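Local coordinates for protein enoyl-CoA hydratase/isomerase (Shewanella pealeana, PDB 4KPK) that probably acts as an isomerase or hydratase on acyl-CoA thioesters, at residues 52-57 against 65-70; 128-133 against 154-159; 148-153 against 212-217. All coordinates share one frame; numbering follows the deposited sequence.

Contact 1 of 3, residues 52-57 against 65-70; sequences MVLDRS and EVMISE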
HETATM    1  N   MSE A  52       6.085  21.091 -19.840  1.00 25.69           N
HETATM    2  CA  MSE A  52       7.279  21.547 -19.140  1.00 28.54           C
HETATM    3  C   MSE A  52       8.349  20.559 -19.517  1.00 27.58           C
HETATM    4  O   MSE A  52       8.199  19.352 -19.277  1.00 26.13           O
HETATM    5  CB  MSE A  52       7.112  21.556 -17.619  1.00 30.08           C
HETATM    6  CG  MSE A  52       8.376  22.050 -16.905  1.00 31.56           C
HETATM    7 SE   MSE A  52       7.926  22.078 -14.966  1.00 42.14          SE
HETATM    8  CE  MSE A  52       6.873  23.490 -14.198  1.00 49.36           C
ATOM      9  N   VAL A  53       9.438  21.087 -20.083  1.00 27.92           N
ATOM     10  CA  VAL A  53      10.439  20.269 -20.704  1.00 27.10           C
ATOM     11  C   VAL A  53      11.848  20.569 -20.151  1.00 26.64           C
ATOM     12  O   VAL A  53      12.345  21.677 -20.294  1.00 24.02           O
ATOM     13  CB  VAL A  53      10.442  20.414 -22.239  1.00 26.02           C
ATOM     14  CG1 VAL A  53      11.490  19.472 -22.859  1.00 23.86           C
ATOM     15  CG2 VAL A  53       9.060  20.135 -22.825  1.00 25.44           C
ATOM     16  N   LEU A  54      12.500  19.522 -19.627  1.00 25.80           N
ATOM     17  CA  LEU A  54      13.856  19.608 -19.115  1.00 26.66           C
ATOM     18  C   LEU A  54      14.719  19.643 -20.337  1.00 25.88           C
ATOM     19  O   LEU A  54      14.711  18.691 -21.256  1.00 24.46           O
ATOM     20  CB  LEU A  54      14.228  18.464 -18.169  1.00 26.86           C
ATOM     21  CG  LEU A  54      13.584  18.497 -16.778  1.00 30.77           C
ATOM     22  CD1 LEU A  54      12.083  18.575 -16.890  1.00 36.15           C
ATOM     23  CD2 LEU A  54      13.977  17.303 -15.905  1.00 31.22           C
ATOM     24  N   ASP A  55      15.384  20.785 -20.398  1.00 23.17           N
ATOM     25  CA  ASP A  55      16.083  21.256 -21.616  1.00 26.68           C
ATOM     26  C   ASP A  55      17.498  21.678 -21.288  1.00 26.85           C
ATOM     27  O   ASP A  55      18.012  22.662 -21.776  1.00 29.84           O
ATOM     28  CB  ASP A  55      15.310  22.427 -22.291  1.00 29.74           C
ATOM     29  CG  ASP A  55      15.824  22.733 -23.704  1.00 34.10           C
ATOM     30  OD1 ASP A  55      16.168  21.757 -24.451  1.00 38.01           O
ATOM     31  OD2 ASP A  55      15.911  23.929 -24.060  1.00 34.58           O
ATOM     32  N   ARG A  56      18.153  20.885 -20.472  1.00 27.06           N
ATOM     33  CA  ARG A  56      19.546  21.096 -20.185  1.00 27.03           C
ATOM     34  C   ARG A  56      20.327  19.825 -20.526  1.00 23.68           C
ATOM     35  O   ARG A  56      21.142  19.371 -19.726  1.00 22.09           O
ATOM     36  CB  ARG A  56      19.668  21.421 -18.688  1.00 26.55           C
ATOM     37  CG  ARG A  56      20.938  22.092 -18.303  1.00 27.97           C
ATOM     38  CD  ARG A  56      21.027  22.117 -16.790  1.00 29.10           C
ATOM     39  NE  ARG A  56      22.314  22.621 -16.437  1.00 27.74           N
ATOM     40  CZ  ARG A  56      22.945  22.408 -15.283  1.00 32.61           C
ATOM     41  NH1 ARG A  56      22.428  21.662 -14.283  1.00 35.82           N
ATOM     42  NH2 ARG A  56      24.146  22.934 -15.136  1.00 32.11           N
ATOM     43  N   SER A  57      20.085  19.240 -21.696  1.00 24.85           N
ATOM     44  CA  SER A  57      20.710  17.943 -21.990  1.00 26.66           C
ATOM     45  C   SER A  57      22.228  17.967 -21.859  1.00 27.37           C
ATOM     46  O   SER A  57      22.833  16.971 -21.422  1.00 28.42           O
ATOM     47  CB  SER A  57      20.283  17.328 -23.350  1.00 28.94           C
ATOM     48  OG  SER A  57      20.643  18.139 -24.470  1.00 30.60           O
ATOM     49  N   GLU A  65      19.851  24.671  -8.155  1.00 28.14           N
ATOM     50  CA  GLU A  65      18.907  25.685  -7.597  1.00 27.14           C
ATOM     51  C   GLU A  65      18.092  26.433  -8.672  1.00 26.73           C
ATOM     52  O   GLU A  65      16.915  26.797  -8.522  1.00 26.95           O
ATOM     53  CB  GLU A  65      19.672  26.643  -6.649  1.00 29.18           C
ATOM     54  CG  GLU A  65      20.563  27.689  -7.306  1.00 30.80           C
ATOM     55  CD  GLU A  65      21.885  27.232  -7.994  1.00 34.68           C
ATOM     56  OE1 GLU A  65      22.255  26.036  -8.152  1.00 37.84           O
ATOM     57  OE2 GLU A  65      22.582  28.153  -8.429  1.00 36.95           O
ATOM     58  N   VAL A  66      18.725  26.647  -9.779  1.00 24.82           N
ATOM     59  CA  VAL A  66      18.087  27.302 -10.875  1.00 29.87           C
ATOM     60  C   VAL A  66      16.988  26.404 -11.503  1.00 29.67           C
ATOM     61  O   VAL A  66      15.894  26.863 -11.669  1.00 29.88           O
ATOM     62  CB  VAL A  66      19.156  27.742 -11.924  1.00 30.31           C
ATOM     63  CG1 VAL A  66      18.499  28.208 -13.223  1.00 33.29           C
ATOM     64  CG2 VAL A  66      20.065  28.834 -11.353  1.00 30.31           C
HETATM   65  N   MSE A  67      17.303  25.153 -11.867  1.00 32.09           N
HETATM   66  CA  MSE A  67      16.302  24.175 -12.336  1.00 32.86           C
HETATM   67  C   MSE A  67      15.124  24.093 -11.401  1.00 28.35           C
HETATM   68  O   MSE A  67      14.003  24.113 -11.852  1.00 29.18           O
HETATM   69  CB  MSE A  67      16.886  22.791 -12.384  1.00 35.65           C
HETATM   70  CG  MSE A  67      15.914  21.689 -12.783  1.00 40.98           C
HETATM   71 SE   MSE A  67      16.186  21.319 -14.708  1.00 57.04          SE
HETATM   72  CE  MSE A  67      17.922  20.463 -14.617  1.00 51.98           C
ATOM     73  N   ILE A  68      15.400  23.956 -10.113  1.00 26.73           N
ATOM     74  CA  ILE A  68      14.359  23.855  -9.076  1.00 27.60           C
ATOM     75  C   ILE A  68      13.457  25.072  -9.216  1.00 23.81           C
ATOM     76  O   ILE A  68      12.247  24.938  -9.350  1.00 25.62           O
ATOM     77  CB  ILE A  68      14.936  23.813  -7.629  1.00 29.12           C
ATOM     78  CG1 ILE A  68      15.804  22.564  -7.367  1.00 36.27           C
ATOM     79  CG2 ILE A  68      13.855  23.920  -6.585  1.00 27.80           C
ATOM     80  CD1 ILE A  68      15.254  21.316  -7.962  1.00 42.38           C
ATOM     81  N   SER A  69      14.065  26.251  -9.279  1.00 24.90           N
ATOM     82  CA  SER A  69      13.282  27.487  -9.257  1.00 30.36           C
ATOM     83  C   SER A  69      12.505  27.698 -10.538  1.00 24.98           C
ATOM     84  O   SER A  69      11.322  28.121 -10.544  1.00 22.16           O
ATOM     85  CB  SER A  69      14.176  28.699  -8.951  1.00 37.38           C
ATOM     86  OG  SER A  69      13.655  29.852  -9.584  1.00 45.87           O
ATOM     87  N   GLU A  70      13.151  27.370 -11.656  1.00 24.31           N
ATOM     88  CA  GLU A  70      12.458  27.456 -12.928  1.00 23.18           C
ATOM     89  C   GLU A  70      11.238  26.539 -12.958  1.00 21.83           C
ATOM     90  O   GLU A  70      10.203  26.886 -13.489  1.00 26.31           O
ATOM     91  CB  GLU A  70      13.445  27.167 -14.062  1.00 25.17           C
ATOM     92  CG  GLU A  70      14.492  28.265 -14.183  1.00 25.52           C
ATOM     93  CD  GLU A  70      15.207  28.308 -15.502  1.00 27.16           C
ATOM     94  OE1 GLU A  70      15.215  27.310 -16.261  1.00 30.12           O
ATOM     95  OE2 GLU A  70      15.807  29.353 -15.773  1.00 29.30           O
TER
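Met67, a selenomethionine on the first turn of helix 65-80, lies against Leu54 and Arg56 and carries the contact by van der Waals packing alone. Its CG stands anti to the backbone N (chi1 177°), and the chain then bends at chi2 and again at chi3, so SE faces Leu54 while the methyl turns to Arg56. SE meets the branch carbon CG of Leu54 at 4.4 Å, a loose apolar touch. The methyl CE of Met67 rests on the aliphatic part of Arg56, 4.1 Å from its CD, with the two side chains crossing obliquely. Across the two segments the backbones stay well separated, the nearest alpha carbons, of Leu54 and Met67, being 8.5 Å apart; the selenomethionine side chain spans the distance, and about 151 Å² is buried in all.

The polar bonds lead outward. Extended from CG to NE, Arg56 carries its guanidinium past Met67 to Asp101, with which NH2 forms a salt bridge, and to Ala62 O, which accepts from NH1; Tyr40 adds a cation-pi contact. Glu70, one turn beyond Met67, takes the backbone N-H groups of His39 and Tyr40 on its two carboxylate oxygens.

Strand 49-54 and helix 65-80 are the first two elements of a beta-alpha-beta unit completed by strand 86-91, whose backbone bonds to Met52 and Leu54. The same strand face meets Met71 further along the helix, and Ile68 turns to Leu123 and Leu126 of helix 113-132.

Contact 2 of 3, residues 128-133 against 154-159; sequences SMLDKF and CCSDIA
Leu130 lays its isobutyl end over the CB of Cys155, with CD2 at 3.5 Å and CG of Leu130 also close to that carbon. Its CG is anti to the backbone N (chi1 180°), which sends the branch across to helix 148-155. Asp131 meets the same cysteine, its CB 3.9 Å from SG of Cys155. The backbones nearly touch here, the alpha carbons of Asp131 and Cys155 being 4.5 Å apart, and CA of Asp131 is 3.7 Å from the carbonyl O of Cys155. The short side chain of Cys155 lies in this close approach between helices 113-132 and 148-155.

No direct hydrogen bond spans the segments. Instead, one water donates to both Leu130 O (2.9 Å) and Cys155 O (2.7 Å), bridging the two carbonyls.

The carboxylate of Asp131 has three basic partners. Lys132 NZ reaches OD2 at 3.2 Å on its anti side, 25° out of the carboxylate plane, while OD1 forms salt bridges with Arg187 and with Arg195 of the second subunit. That same Arg195 also pairs through NE with Asp157, which has Lys245 as a further partner. Trimming Asp131 to an alanine removes the carboxylate and would probably leave Arg187, Lys132 and Arg195 of the second subunit without this counter-charge.

Two acids 5.9 Å apart, OD1 of Asp131 to OD1 of Asp157, would be expected to repel; the intersubunit arginine that joins them probably offsets this, so an apolar helix junction ends in a charged seam between subunits.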
ATOM      1  N   SER A 128       5.667  19.569  -3.468  1.00 23.81           N
ATOM      2  CA  SER A 128       4.324  19.792  -2.980  1.00 22.24           C
ATOM      3  C   SER A 128       3.394  20.422  -4.019  1.00 23.10           C
ATOM      4  O   SER A 128       2.282  19.913  -4.247  1.00 22.22           O
ATOM      5  CB  SER A 128       4.351  20.657  -1.701  1.00 22.58           C
ATOM      6  OG  SER A 128       3.061  20.669  -1.136  1.00 23.64           O
HETATM    7  N   MSE A 129       3.836  21.501  -4.656  1.00 23.45           N
HETATM    8  CA  MSE A 129       3.056  22.132  -5.688  1.00 29.04           C
HETATM    9  C   MSE A 129       2.779  21.210  -6.864  1.00 25.41           C
HETATM   10  O   MSE A 129       1.701  21.292  -7.466  1.00 26.61           O
HETATM   11  CB  MSE A 129       3.734  23.323  -6.369  1.00 33.83           C
HETATM   12  CG  MSE A 129       3.975  24.501  -5.417  1.00 42.86           C
HETATM   13 SE   MSE A 129       4.748  26.043  -6.404  1.00 52.15          SE
HETATM   14  CE  MSE A 129       4.210  25.576  -8.224  1.00 38.11           C
ATOM     15  N   LEU A 130       3.726  20.384  -7.243  1.00 20.36           N
ATOM     16  CA  LEU A 130       3.429  19.396  -8.295  1.00 20.47           C
ATOM     17  C   LEU A 130       2.423  18.372  -7.851  1.00 20.65           C
ATOM     18  O   LEU A 130       1.429  18.119  -8.514  1.00 20.24           O
ATOM     19  CB  LEU A 130       4.711  18.671  -8.715  1.00 21.95           C
ATOM     20  CG  LEU A 130       4.524  17.601  -9.813  1.00 23.84           C
ATOM     21  CD1 LEU A 130       3.870  18.162 -11.065  1.00 23.60           C
ATOM     22  CD2 LEU A 130       5.853  16.936 -10.125  1.00 22.37           C
ATOM     23  N   ASP A 131       2.666  17.792  -6.698  1.00 23.93           N
ATOM     24  CA  ASP A 131       1.787  16.774  -6.188  1.00 26.14           C
ATOM     25  C   ASP A 131       0.309  17.277  -6.054  1.00 28.26           C
ATOM     26  O   ASP A 131      -0.659  16.506  -6.307  1.00 24.50           O
ATOM     27  CB  ASP A 131       2.338  16.283  -4.865  1.00 25.92           C
ATOM     28  CG  ASP A 131       1.579  15.133  -4.331  1.00 29.54           C
ATOM     29  OD1 ASP A 131       1.297  14.278  -5.174  1.00 30.96           O
ATOM     30  OD2 ASP A 131       1.236  15.086  -3.104  1.00 32.75           O
ATOM     31  N   LYS A 132       0.163  18.567  -5.725  1.00 24.81           N
ATOM     32  CA  LYS A 132      -1.153  19.199  -5.462  1.00 26.65           C
ATOM     33  C   LYS A 132      -1.671  19.898  -6.716  1.00 26.41           C
ATOM     34  O   LYS A 132      -2.777  20.365  -6.730  1.00 25.87           O
ATOM     35  CB  LYS A 132      -1.030  20.235  -4.300  1.00 29.08           C
ATOM     36  CG  LYS A 132      -1.409  19.785  -2.901  1.00 31.35           C
ATOM     37  CD  LYS A 132      -0.920  18.415  -2.611  1.00 34.57           C
ATOM     38  CE  LYS A 132      -0.926  18.064  -1.130  1.00 37.47           C
ATOM     39  NZ  LYS A 132       0.243  17.115  -0.895  1.00 38.08           N
ATOM     40  N   PHE A 133      -0.916  19.902  -7.816  1.00 26.78           N
ATOM     41  CA  PHE A 133      -1.343  20.613  -9.030  1.00 26.80           C
ATOM     42  C   PHE A 133      -2.765  20.195  -9.374  1.00 28.75           C
ATOM     43  O   PHE A 133      -3.026  19.003  -9.412  1.00 28.17           O
ATOM     44  CB  PHE A 133      -0.404  20.264 -10.189  1.00 28.05           C
ATOM     45  CG  PHE A 133      -0.412  21.256 -11.312  1.00 24.11           C
ATOM     46  CD1 PHE A 133       0.296  22.447 -11.202  1.00 22.73           C
ATOM     47  CD2 PHE A 133      -1.072  20.973 -12.503  1.00 25.97           C
ATOM     48  CE1 PHE A 133       0.327  23.348 -12.233  1.00 21.84           C
ATOM     49  CE2 PHE A 133      -1.072  21.883 -13.561  1.00 25.61           C
ATOM     50  CZ  PHE A 133      -0.388  23.088 -13.425  1.00 23.36           C
ATOM     51  N   CYS A 154       7.105  10.386  -8.911  1.00 21.84           N
ATOM     52  CA  CYS A 154       6.172  10.058  -7.839  1.00 22.84           C
ATOM     53  C   CYS A 154       5.138  11.097  -7.474  1.00 22.12           C
ATOM     54  O   CYS A 154       4.158  10.738  -6.834  1.00 20.05           O
ATOM     55  CB  CYS A 154       6.918   9.577  -6.609  1.00 25.53           C
ATOM     56  SG  CYS A 154       7.702   8.033  -7.118  1.00 27.43           S
ATOM     57  N   CYS A 155       5.313  12.337  -7.924  1.00 23.50           N
ATOM     58  CA  CYS A 155       4.346  13.405  -7.702  1.00 27.88           C
ATOM     59  C   CYS A 155       3.330  13.504  -8.838  1.00 29.44           C
ATOM     60  O   CYS A 155       2.301  14.158  -8.695  1.00 32.34           O
ATOM     61  CB  CYS A 155       5.071  14.736  -7.482  1.00 28.75           C
ATOM     62  SG  CYS A 155       5.787  14.830  -5.846  1.00 26.85           S
ATOM     63  N   SER A 156       3.613  12.836  -9.948  1.00 29.82           N
ATOM     64  CA  SER A 156       2.770  12.919 -11.142  1.00 29.12           C
ATOM     65  C   SER A 156       1.653  11.944 -11.024  1.00 25.67           C
ATOM     66  O   SER A 156       1.768  10.983 -10.322  1.00 25.59           O
ATOM     67  CB  SER A 156       3.571  12.632 -12.397  1.00 29.31           C
ATOM     68  OG  SER A 156       4.610  13.605 -12.520  1.00 33.98           O
ATOM     69  N   ASP A 157       0.540  12.208 -11.700  1.00 22.47           N
ATOM     70  CA  ASP A 157      -0.605  11.307 -11.610  1.00 21.95           C
ATOM     71  C   ASP A 157      -0.371  10.043 -12.531  1.00 21.18           C
ATOM     72  O   ASP A 157      -0.830   8.935 -12.192  1.00 19.98           O
ATOM     73  CB  ASP A 157      -1.878  12.048 -11.982  1.00 20.37           C
ATOM     74  CG  ASP A 157      -2.205  13.215 -11.003  1.00 27.11           C
ATOM     75  OD1 ASP A 157      -2.164  13.016  -9.768  1.00 23.11           O
ATOM     76  OD2 ASP A 157      -2.509  14.347 -11.481  1.00 26.62           O
ATOM     77  N   ILE A 158       0.305  10.258 -13.657  1.00 20.28           N
ATOM     78  CA  ILE A 158       0.617   9.209 -14.658  1.00 24.22           C
ATOM     79  C   ILE A 158       2.063   9.378 -15.061  1.00 24.96           C
ATOM     80  O   ILE A 158       2.495  10.487 -15.317  1.00 25.42           O
ATOM     81  CB  ILE A 158      -0.267   9.235 -15.910  1.00 25.32           C
ATOM     82  CG1 ILE A 158      -1.705   8.771 -15.577  1.00 25.97           C
ATOM     83  CG2 ILE A 158       0.225   8.245 -16.955  1.00 27.10           C
ATOM     84  CD1 ILE A 158      -2.727   9.807 -15.868  1.00 30.27           C
ATOM     85  N   ALA A 159       2.796   8.254 -15.062  1.00 25.32           N
ATOM     86  CA  ALA A 159       4.181   8.173 -15.490  1.00 23.78           C
ATOM     87  C   ALA A 159       4.409   6.969 -16.455  1.00 22.72           C
ATOM     88  O   ALA A 159       3.974   5.787 -16.216  1.00 21.94           O
ATOM     89  CB  ALA A 159       5.086   8.049 -14.281  1.00 24.74           C
TER
HETATM   90  O   HOH W   1       0.487  15.777  -9.854  1.00 24.82           O

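Contact 3 of 3, residues 148-153 against 212-217; sequences GALGLI and LQIIHD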
ATOM      1  N   GLY A 148      16.200  14.000  -7.475  1.00 30.23           N
ATOM      2  CA  GLY A 148      14.870  14.625  -7.297  1.00 28.60           C
ATOM      3  C   GLY A 148      13.854  14.262  -8.383  1.00 31.93           C
ATOM      4  O   GLY A 148      12.627  14.483  -8.203  1.00 25.23           O
ATOM      5  N   ALA A 149      14.365  13.719  -9.517  1.00 28.60           N
ATOM      6  CA  ALA A 149      13.535  13.307 -10.659  1.00 26.98           C
ATOM      7  C   ALA A 149      12.578  12.220 -10.282  1.00 26.44           C
ATOM      8  O   ALA A 149      11.425  12.246 -10.648  1.00 28.14           O
ATOM      9  CB  ALA A 149      14.405  12.836 -11.826  1.00 29.84           C
ATOM     10  N   LEU A 150      13.049  11.265  -9.504  1.00 25.86           N
ATOM     11  CA  LEU A 150      12.166  10.276  -8.979  1.00 24.90           C
ATOM     12  C   LEU A 150      11.024  10.899  -8.185  1.00 25.71           C
ATOM     13  O   LEU A 150       9.892  10.406  -8.286  1.00 26.14           O
ATOM     14  CB  LEU A 150      12.938   9.315  -8.136  1.00 25.39           C
ATOM     15  CG  LEU A 150      12.172   8.078  -7.680  1.00 26.15           C
ATOM     16  CD1 LEU A 150      11.578   7.296  -8.832  1.00 27.55           C
ATOM     17  CD2 LEU A 150      13.154   7.225  -6.896  1.00 27.97           C
ATOM     18  N   GLY A 151      11.280  11.989  -7.446  1.00 26.38           N
ATOM     19  CA  GLY A 151      10.198  12.669  -6.702  1.00 23.14           C
ATOM     20  C   GLY A 151       9.172  13.257  -7.639  1.00 21.35           C
ATOM     21  O   GLY A 151       7.973  13.043  -7.539  1.00 22.70           O
ATOM     22  N   LEU A 152       9.623  13.990  -8.612  1.00 22.62           N
ATOM     23  CA  LEU A 152       8.693  14.430  -9.618  1.00 25.07           C
ATOM     24  C   LEU A 152       7.859  13.325 -10.189  1.00 25.04           C
ATOM     25  O   LEU A 152       6.667  13.499 -10.394  1.00 26.64           O
ATOM     26  CB  LEU A 152       9.424  15.104 -10.789  1.00 28.64           C
ATOM     27  CG  LEU A 152      10.286  16.335 -10.394  1.00 31.39           C
ATOM     28  CD1 LEU A 152      10.954  16.811 -11.654  1.00 31.66           C
ATOM     29  CD2 LEU A 152       9.524  17.468  -9.713  1.00 29.57           C
ATOM     30  N   ILE A 153       8.474  12.205 -10.536  1.00 23.28           N
ATOM     31  CA  ILE A 153       7.709  11.103 -11.124  1.00 23.73           C
ATOM     32  C   ILE A 153       6.678  10.599 -10.134  1.00 20.53           C
ATOM     33  O   ILE A 153       5.516  10.462 -10.438  1.00 19.16           O
ATOM     34  CB  ILE A 153       8.644   9.941 -11.503  1.00 24.04           C
ATOM     35  CG1 ILE A 153       9.489  10.383 -12.668  1.00 27.14           C
ATOM     36  CG2 ILE A 153       7.817   8.688 -11.758  1.00 25.37           C
ATOM     37  CD1 ILE A 153      10.777   9.615 -12.787  1.00 31.91           C
ATOM     38  N   LEU A 212       6.505  -2.056  -9.022  1.00 29.51           N
ATOM     39  CA  LEU A 212       6.409  -1.235  -7.833  1.00 27.10           C
ATOM     40  C   LEU A 212       5.455  -0.063  -7.976  1.00 29.29           C
ATOM     41  O   LEU A 212       5.136   0.644  -6.978  1.00 24.07           O
ATOM     42  CB  LEU A 212       7.757  -0.655  -7.560  1.00 27.14           C
ATOM     43  CG  LEU A 212       8.809  -1.690  -7.212  1.00 26.67           C
ATOM     44  CD1 LEU A 212      10.092  -0.990  -6.894  1.00 27.86           C
ATOM     45  CD2 LEU A 212       8.414  -2.610  -6.085  1.00 29.10           C
ATOM     46  N   GLN A 213       5.039   0.152  -9.235  1.00 26.83           N
ATOM     47  CA  GLN A 213       4.075   1.181  -9.597  1.00 27.68           C
ATOM     48  C   GLN A 213       4.695   2.543  -9.562  1.00 25.95           C
ATOM     49  O   GLN A 213       3.987   3.505  -9.558  1.00 30.80           O
ATOM     50  CB  GLN A 213       2.786   1.178  -8.717  1.00 29.34           C
ATOM     51  CG  GLN A 213       1.907  -0.040  -8.899  1.00 31.37           C
ATOM     52  CD  GLN A 213       0.602   0.030  -8.122  1.00 31.39           C
ATOM     53  OE1 GLN A 213      -0.119   1.026  -8.151  1.00 29.07           O
ATOM     54  NE2 GLN A 213       0.288  -1.054  -7.431  1.00 30.63           N
ATOM     55  N   ILE A 214       6.017   2.642  -9.597  1.00 26.52           N
ATOM     56  CA  ILE A 214       6.683   3.933  -9.840  1.00 25.95           C
ATOM     57  C   ILE A 214       6.241   4.484 -11.218  1.00 26.50           C
ATOM     58  O   ILE A 214       6.027   5.708 -11.398  1.00 23.15           O
ATOM     59  CB  ILE A 214       8.228   3.770  -9.725  1.00 26.03           C
ATOM     60  CG1 ILE A 214       8.654   3.556  -8.281  1.00 28.32           C
ATOM     61  CG2 ILE A 214       8.958   4.946 -10.351  1.00 25.19           C
ATOM     62  CD1 ILE A 214       8.370   4.758  -7.381  1.00 32.98           C
ATOM     63  N   ILE A 215       6.070   3.559 -12.201  1.00 27.03           N
ATOM     64  CA  ILE A 215       5.529   3.965 -13.480  1.00 21.90           C
ATOM     65  C   ILE A 215       4.289   3.170 -13.722  1.00 23.03           C
ATOM     66  O   ILE A 215       4.043   2.213 -13.002  1.00 21.66           O
ATOM     67  CB  ILE A 215       6.546   3.864 -14.579  1.00 24.86           C
ATOM     68  CG1 ILE A 215       6.941   2.385 -14.908  1.00 22.78           C
ATOM     69  CG2 ILE A 215       7.734   4.739 -14.236  1.00 24.60           C
ATOM     70  CD1 ILE A 215       8.189   2.266 -15.734  1.00 22.11           C
ATOM     71  N   HIS A 216       3.479   3.668 -14.653  1.00 24.60           N
ATOM     72  CA  HIS A 216       2.204   3.056 -15.083  1.00 25.49           C
ATOM     73  C   HIS A 216       2.329   2.286 -16.400  1.00 26.76           C
ATOM     74  O   HIS A 216       1.552   1.391 -16.643  1.00 27.81           O
ATOM     75  CB  HIS A 216       1.113   4.127 -15.206  1.00 23.19           C
ATOM     76  CG  HIS A 216       0.879   4.873 -13.922  1.00 24.61           C
ATOM     77  ND1 HIS A 216       0.093   4.382 -12.906  1.00 28.31           N
ATOM     78  CD2 HIS A 216       1.381   6.040 -13.463  1.00 25.89           C
ATOM     79  CE1 HIS A 216       0.107   5.228 -11.886  1.00 26.36           C
ATOM     80  NE2 HIS A 216       0.912   6.227 -12.191  1.00 27.10           N
ATOM     81  N   ASP A 217       3.319   2.591 -17.230  1.00 28.24           N
ATOM     82  CA  ASP A 217       3.420   1.962 -18.585  1.00 29.50           C
ATOM     83  C   ASP A 217       4.883   2.019 -19.038  1.00 27.16           C
ATOM     84  O   ASP A 217       5.641   2.890 -18.591  1.00 23.92           O
ATOM     85  CB  ASP A 217       2.553   2.730 -19.609  1.00 31.75           C
ATOM     86  CG  ASP A 217       2.350   1.964 -20.964  1.00 39.25           C
ATOM     87  OD1 ASP A 217       2.189   0.724 -20.950  1.00 42.41           O
ATOM     88  OD2 ASP A 217       2.326   2.599 -22.064  1.00 46.04           O
TER
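Helix 148-155 passes the loop after helix 206-212 with the alpha carbons of Ile153 and Ile214 7.4 Å apart, close enough for their side chains to meet without any hydrogen bond between the segments. Ile214 carries the loop's side of the contact. Its chi1 of -72° places CG1 anti to the carbonyl carbon and leaves CG2 anti to the backbone N, facing Leu150 and Ile153, two residues separated by about one helical turn. Leu150 reaches CG2 of Ile214 with CD1 at 3.8 Å; Ile153 touches it CG2 to CG2 at 4.2 Å, each pair of side chains crossing at about a right angle. Ile153 CG2 also lies 3.5 Å from the carbonyl O of Ile214, methyl against oxygen.

The loop is set up by a Schellman motif: Gln213 takes positive phi (75°) as helix 206-212 ends, and the chain turns there to bring Ile214 inward before strand 217-218. In the crotonase fold the start of the helix corresponding to 148-155 usually supplies a peptide N-H to the oxyanion hole; the packing here runs from Leu150 to Ile153, and Ile153 also touches Thr139 and Val141 of strand 137-141 and Ala159 of strand 158-161.

Helix 182-189 closes the apolar patch, with Val185 against Leu150 and both Ala188 and Met189 against Ile214. Arg192 of the second subunit packs on Ile153 and Gln213.

Contacts 2 and 3 share helix 148-155, their centres 10 Å apart, and they touch: Cys154 SG lies 3.4 Å from Ile214 CD1, and Ala159 O and His216 N, 2.7 Å apart, probably hydrogen-bond, joining strand 158-161 to the chain entering strand 217-218. Both meet Arg192 of the second subunit; its Arg195 pairs with contact 2. Contact 1 stands apart, its centre about 16 Å from that of contact 2 and 18 Å from that of contact 3, though strand 49-54 belongs to the same sheet as strand 158-161. Contact 3 begins nearer the probable oxyanion end of helix 148-155, whereas contact 2 uses its far end.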